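PDB 4ZOC: Lin1840 protein from Listeria innocua serovar 6a, which probably hydrolyses terminal, non-reducing beta-D-glucosyl residues to release beta-D-glucose, as a beta-glucosidase involved in beta-1,2-glucan metabolism. Local coordinates for residues Thr98-Phe110 and Val150-Leu164. The protein carries 2 engineered substitutions. Residues are numbered along the deposited sequence; the frame is centred on the assembly and turned at random.
Sequences TVFPIPLALGCSF and VMESTGEDPFLNSEL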
loop_
_atom_site.group_PDB
_atom_site.type_symbol
_atom_site.label_atom_id
_atom_site.label_comp_id
_atom_site.label_asym_id
_atom_site.label_seq_id
_atom_site.Cartn_x
_atom_site.Cartn_y
_atom_site.Cartn_z
ATOM N N THR A 98 -6.285 23.776 -28.033
ATOM C CA THR A 98 -5.955 24.661 -26.930
ATOM C C THR A 98 -5.800 23.814 -25.662
ATOM O O THR A 98 -6.817 23.245 -25.151
ATOM C CB THR A 98 -7.000 25.779 -26.699
ATOM O OG1 THR A 98 -7.283 26.433 -27.944
ATOM C CG2 THR A 98 -6.436 26.813 -25.625
ATOM N N VAL A 99 -4.549 23.639 -25.208
ATOM C CA VAL A 99 -4.282 22.697 -24.136
ATOM C C VAL A 99 -4.334 23.457 -22.815
ATOM O O VAL A 99 -3.702 24.487 -22.641
ATOM C CB VAL A 99 -2.969 21.935 -24.305
ATOM C CG1 VAL A 99 -2.775 20.864 -23.208
ATOM C CG2 VAL A 99 -2.874 21.329 -25.661
ATOM N N PHE A 100 -5.167 22.947 -21.928
ATOM C CA PHE A 100 -5.399 23.477 -20.606
ATOM C C PHE A 100 -4.473 22.746 -19.605
ATOM O O PHE A 100 -3.787 21.745 -19.951
ATOM C CB PHE A 100 -6.876 23.311 -20.205
ATOM C CG PHE A 100 -7.808 24.296 -20.865
ATOM C CD1 PHE A 100 -8.099 24.179 -22.195
ATOM C CD2 PHE A 100 -8.472 25.281 -20.128
ATOM C CE1 PHE A 100 -8.935 25.066 -22.817
ATOM C CE2 PHE A 100 -9.266 26.179 -20.767
ATOM C CZ PHE A 100 -9.502 26.075 -22.111
ATOM N N PRO A 101 -4.436 23.245 -18.340
ATOM C CA PRO A 101 -3.630 22.503 -17.315
ATOM C C PRO A 101 -4.076 21.070 -17.213
ATOM O O PRO A 101 -5.283 20.721 -17.428
ATOM C CB PRO A 101 -3.848 23.316 -16.026
ATOM C CG PRO A 101 -4.141 24.702 -16.530
ATOM C CD PRO A 101 -4.919 24.514 -17.815
ATOM N N ILE A 102 -3.091 20.220 -16.931
ATOM C CA ILE A 102 -3.372 18.780 -16.614
ATOM C C ILE A 102 -4.407 18.643 -15.512
ATOM O O ILE A 102 -4.540 19.530 -14.694
ATOM C CB ILE A 102 -2.109 17.971 -16.248
ATOM C CG1 ILE A 102 -1.320 18.574 -15.060
ATOM C CG2 ILE A 102 -1.260 17.761 -17.459
ATOM C CD1 ILE A 102 -0.300 17.640 -14.452
ATOM N N PRO A 103 -5.192 17.539 -15.517
ATOM C CA PRO A 103 -6.234 17.488 -14.520
ATOM C C PRO A 103 -5.812 17.682 -13.040
ATOM O O PRO A 103 -6.587 18.257 -12.282
ATOM C CB PRO A 103 -6.880 16.130 -14.799
ATOM C CG PRO A 103 -6.744 16.016 -16.285
ATOM C CD PRO A 103 -5.406 16.554 -16.568
ATOM N N LEU A 104 -4.647 17.159 -12.642
ATOM C CA LEU A 104 -4.186 17.263 -11.240
ATOM C C LEU A 104 -4.039 18.755 -10.912
ATOM O O LEU A 104 -4.362 19.171 -9.838
ATOM C CB LEU A 104 -2.890 16.489 -11.078
ATOM C CG LEU A 104 -2.471 16.354 -9.608
ATOM C CD1 LEU A 104 -3.595 15.913 -8.677
ATOM C CD2 LEU A 104 -1.259 15.492 -9.474
ATOM N N ALA A 105 -3.567 19.549 -11.871
ATOM C CA ALA A 105 -3.479 21.018 -11.710
ATOM C C ALA A 105 -4.890 21.621 -11.605
ATOM O O ALA A 105 -5.176 22.482 -10.763
ATOM C CB ALA A 105 -2.722 21.627 -12.835
ATOM N N LEU A 106 -5.798 21.168 -12.451
ATOM C CA LEU A 106 -7.154 21.673 -12.382
ATOM C C LEU A 106 -7.744 21.378 -10.989
ATOM O O LEU A 106 -8.569 22.086 -10.516
ATOM C CB LEU A 106 -8.048 21.142 -13.513
ATOM C CG LEU A 106 -7.618 21.517 -14.932
ATOM C CD1 LEU A 106 -8.474 20.864 -15.986
ATOM C CD2 LEU A 106 -7.607 23.012 -15.091
ATOM N N GLY A 107 -7.396 20.271 -10.389
ATOM C CA GLY A 107 -7.883 19.885 -9.056
ATOM C C GLY A 107 -7.416 21.011 -8.104
ATOM O O GLY A 107 -8.175 21.515 -7.292
ATOM N N CYS A 108 -6.208 21.438 -8.289
ATOM C CA CYS A 108 -5.630 22.526 -7.403
ATOM C C CYS A 108 -6.323 23.913 -7.549
ATOM O O CYS A 108 -6.183 24.744 -6.691
ATOM C CB CYS A 108 -4.133 22.687 -7.584
ATOM S SG CYS A 108 -3.151 21.216 -7.181
ATOM N N SER A 109 -7.034 24.147 -8.673
ATOM C CA SER A 109 -7.868 25.319 -8.823
ATOM C C SER A 109 -8.962 25.399 -7.789
ATOM O O SER A 109 -9.333 26.501 -7.463
ATOM C CB SER A 109 -8.524 25.457 -10.205
ATOM O OG SER A 109 -9.664 24.623 -10.334
ATOM N N PHE A 110 -9.441 24.270 -7.269
ATOM C CA PHE A 110 -10.651 24.238 -6.387
ATOM C C PHE A 110 -11.772 25.075 -6.985
ATOM O O PHE A 110 -12.585 25.703 -6.248
ATOM C CB PHE A 110 -10.248 24.666 -4.966
ATOM C CG PHE A 110 -9.662 23.563 -4.155
ATOM C CD1 PHE A 110 -8.316 23.166 -4.363
ATOM C CD2 PHE A 110 -10.382 23.014 -3.086
ATOM C CE1 PHE A 110 -7.708 22.212 -3.601
ATOM C CE2 PHE A 110 -9.767 22.044 -2.295
ATOM C CZ PHE A 110 -8.431 21.670 -2.573
ATOM N N VAL A 150 -1.597 9.842 -11.919
ATOM C CA VAL A 150 -2.079 10.851 -11.020
ATOM C C VAL A 150 -2.343 12.140 -11.791
ATOM O O VAL A 150 -3.243 12.899 -11.381
ATOM C CB VAL A 150 -1.177 11.148 -9.785
ATOM C CG1 VAL A 150 -1.080 9.888 -8.915
ATOM C CG2 VAL A 150 0.203 11.608 -10.170
ATOM N N MET A 151 -1.600 12.399 -12.873
ATOM C CA MET A 151 -1.780 13.671 -13.604
ATOM C C MET A 151 -3.189 13.819 -14.172
ATOM O O MET A 151 -3.598 14.912 -14.476
ATOM C CB MET A 151 -0.787 13.787 -14.761
ATOM C CG MET A 151 -0.860 12.615 -15.785
ATOM S SD MET A 151 -0.892 13.106 -17.519
ATOM C CE MET A 151 -2.412 14.016 -17.570
ATOM N N GLU A 152 -3.875 12.699 -14.348
ATOM C CA GLU A 152 -5.242 12.637 -14.941
ATOM C C GLU A 152 -6.342 12.838 -13.944
ATOM O O GLU A 152 -7.465 13.035 -14.342
ATOM C CB GLU A 152 -5.458 11.299 -15.638
ATOM C CG GLU A 152 -4.547 11.052 -16.827
ATOM C CD GLU A 152 -4.528 9.581 -17.154
ATOM O OE1 GLU A 152 -5.571 9.060 -17.603
ATOM O OE2 GLU A 152 -3.445 8.963 -17.015
ATOM N N SER A 153 -6.034 12.684 -12.659
ATOM C CA SER A 153 -6.996 12.739 -11.583
ATOM C C SER A 153 -6.971 14.124 -10.997
ATOM O O SER A 153 -5.981 14.805 -11.146
ATOM C CB SER A 153 -6.580 11.702 -10.511
ATOM O OG SER A 153 -7.502 11.752 -9.376
ATOM N N THR A 154 -8.023 14.518 -10.236
ATOM C CA THR A 154 -7.982 15.734 -9.503
ATOM C C THR A 154 -7.441 15.539 -8.092
ATOM O O THR A 154 -7.462 16.536 -7.312
ATOM C CB THR A 154 -9.350 16.519 -9.572
ATOM O OG1 THR A 154 -10.480 15.677 -9.194
ATOM C CG2 THR A 154 -9.557 17.031 -11.034
ATOM N N GLY A 155 -7.040 14.311 -7.690
ATOM C CA GLY A 155 -6.268 14.163 -6.443
ATOM C C GLY A 155 -6.835 13.173 -5.415
ATOM O O GLY A 155 -7.557 12.196 -5.760
ATOM N N GLU A 156 -6.488 13.422 -4.153
ATOM C CA GLU A 156 -6.745 12.473 -3.101
ATOM C C GLU A 156 -8.125 12.607 -2.356
ATOM O O GLU A 156 -8.461 11.797 -1.445
ATOM C CB GLU A 156 -5.594 12.530 -2.080
ATOM C CG GLU A 156 -5.692 13.703 -1.124
ATOM C CD GLU A 156 -4.455 13.869 -0.289
ATOM O OE1 GLU A 156 -3.342 13.551 -0.822
ATOM O OE2 GLU A 156 -4.583 14.331 0.902
ATOM N N ASP A 157 -8.943 13.563 -2.759
ATOM C CA ASP A 157 -10.250 13.759 -2.108
ATOM C C ASP A 157 -11.434 13.356 -2.949
ATOM O O ASP A 157 -11.630 13.866 -4.039
ATOM C CB ASP A 157 -10.444 15.231 -1.739
ATOM C CG ASP A 157 -11.683 15.409 -0.907
ATOM O OD1 ASP A 157 -11.765 14.704 0.131
ATOM O OD2 ASP A 157 -12.579 16.142 -1.354
ATOM N N PRO A 158 -12.272 12.452 -2.434
ATOM C CA PRO A 158 -13.412 11.988 -3.229
ATOM C C PRO A 158 -14.404 13.102 -3.462
ATOM O O PRO A 158 -15.044 13.100 -4.544
ATOM C CB PRO A 158 -14.019 10.870 -2.408
ATOM C CG PRO A 158 -12.977 10.502 -1.437
ATOM C CD PRO A 158 -12.042 11.626 -1.254
ATOM N N PHE A 159 -14.579 14.018 -2.481
ATOM C CA PHE A 159 -15.587 15.132 -2.692
ATOM C C PHE A 159 -15.160 16.114 -3.781
ATOM O O PHE A 159 -15.927 16.379 -4.755
ATOM C CB PHE A 159 -15.903 15.909 -1.405
ATOM C CG PHE A 159 -16.924 16.974 -1.569
ATOM C CD1 PHE A 159 -18.214 16.650 -1.757
ATOM C CD2 PHE A 159 -16.564 18.297 -1.571
ATOM C CE1 PHE A 159 -19.180 17.649 -1.923
ATOM C CE2 PHE A 159 -17.485 19.285 -1.753
ATOM C CZ PHE A 159 -18.792 18.940 -1.929
ATOM N N LEU A 160 -13.969 16.660 -3.632
ATOM C CA LEU A 160 -13.413 17.413 -4.699
ATOM C C LEU A 160 -13.503 16.686 -6.019
ATOM O O LEU A 160 -13.905 17.277 -7.077
ATOM C CB LEU A 160 -11.943 17.768 -4.422
ATOM C CG LEU A 160 -11.289 18.731 -5.376
ATOM C CD1 LEU A 160 -12.050 20.067 -5.526
ATOM C CD2 LEU A 160 -9.865 19.063 -4.997
ATOM N N ASN A 161 -13.109 15.410 -6.066
ATOM C CA ASN A 161 -13.064 14.744 -7.359
ATOM C C ASN A 161 -14.462 14.619 -7.937
ATOM O O ASN A 161 -14.660 14.712 -9.147
ATOM C CB ASN A 161 -12.428 13.320 -7.283
ATOM C CG ASN A 161 -10.952 13.390 -6.928
ATOM O OD1 ASN A 161 -10.376 14.502 -6.975
ATOM N ND2 ASN A 161 -10.323 12.274 -6.720
ATOM N N SER A 162 -15.422 14.360 -7.045
ATOM C CA SER A 162 -16.840 14.265 -7.449
ATOM C C SER A 162 -17.354 15.602 -8.039
ATOM O O SER A 162 -17.969 15.605 -9.112
ATOM C CB SER A 162 -17.726 13.845 -6.265
ATOM O OG SER A 162 -17.457 12.514 -5.796
ATOM N N GLU A 163 -17.043 16.715 -7.368
ATOM C CA GLU A 163 -17.547 18.080 -7.739
ATOM C C GLU A 163 -16.929 18.497 -9.065
ATOM O O GLU A 163 -17.627 18.939 -9.980
ATOM C CB GLU A 163 -17.319 19.063 -6.642
ATOM C CG GLU A 163 -18.154 18.748 -5.382
ATOM C CD GLU A 163 -19.607 19.004 -5.630
ATOM O OE1 GLU A 163 -19.946 20.136 -5.855
ATOM O OE2 GLU A 163 -20.432 18.072 -5.654
ATOM N N LEU A 164 -15.634 18.277 -9.207
ATOM C CA LEU A 164 -14.980 18.623 -10.478
ATOM C C LEU A 164 -15.323 17.687 -11.665
ATOM O O LEU A 164 -15.419 18.128 -12.846
ATOM C CB LEU A 164 -13.492 18.757 -10.273
ATOM C CG LEU A 164 -13.101 19.793 -9.187
ATOM C CD1 LEU A 164 -11.570 19.870 -9.231
ATOM C CD2 LEU A 164 -13.651 21.180 -9.374
#
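L104, M151 and P103 each bury more surface than any other residue of this contact, in which the first turn of helix 103-108 sits against the 3-10 turn 150-152 and the chain just after it. L104 N donates to M151 O at 3.1 Å, the only hydrogen bond between the two segments; the donor stands above the carbonyl plane, 50° out of it. S153 O comes up to the same residue, 3.0 Å from L104 CA in a CA-H...O contact. With CG anti to the backbone N (chi1 -170°), the L104 side chain runs along the V150-G155 backbone, CD1 over S153 O and G155 CA and CD2 near V150 O. P103 lays its ring on the peptide groups, CB 3.2 Å from E152 O, while its CD faces M151 O. The M151 side chain doubles over at its second and third torsions, which sets CE against I102 CG2, at 3.9 Å, and alongside P103 CD.

Both segments belong to the N-terminal TIM-barrel domain of this family 3 glycoside hydrolase: helix 103-108 follows barrel strand 87-90, and residues 150-164 form the later part of the connection from strand 133-134 to helix 158-173, with that helix's first turns. E152 starts away from helix 103-108, and its carboxylate forms a salt bridge with R149; its side chain is about 8 Å from a bound glucose.

One turn further along helix 103-108, G107 allows close approach, its CA 3.7 Å from both T154 CB and L164 CD1. T154 OG1 donates to N161 OD1, and N161 ND2 in turn donates to G155 O, tying the 154-155 turn to helix 158-173. Beyond G107, L160 CD2 lies over one face of the F110 ring, 4.0 Å from its centroid, and the L160 side chain also touches F663 of strand 659-668 in the fibronectin type III-like domain.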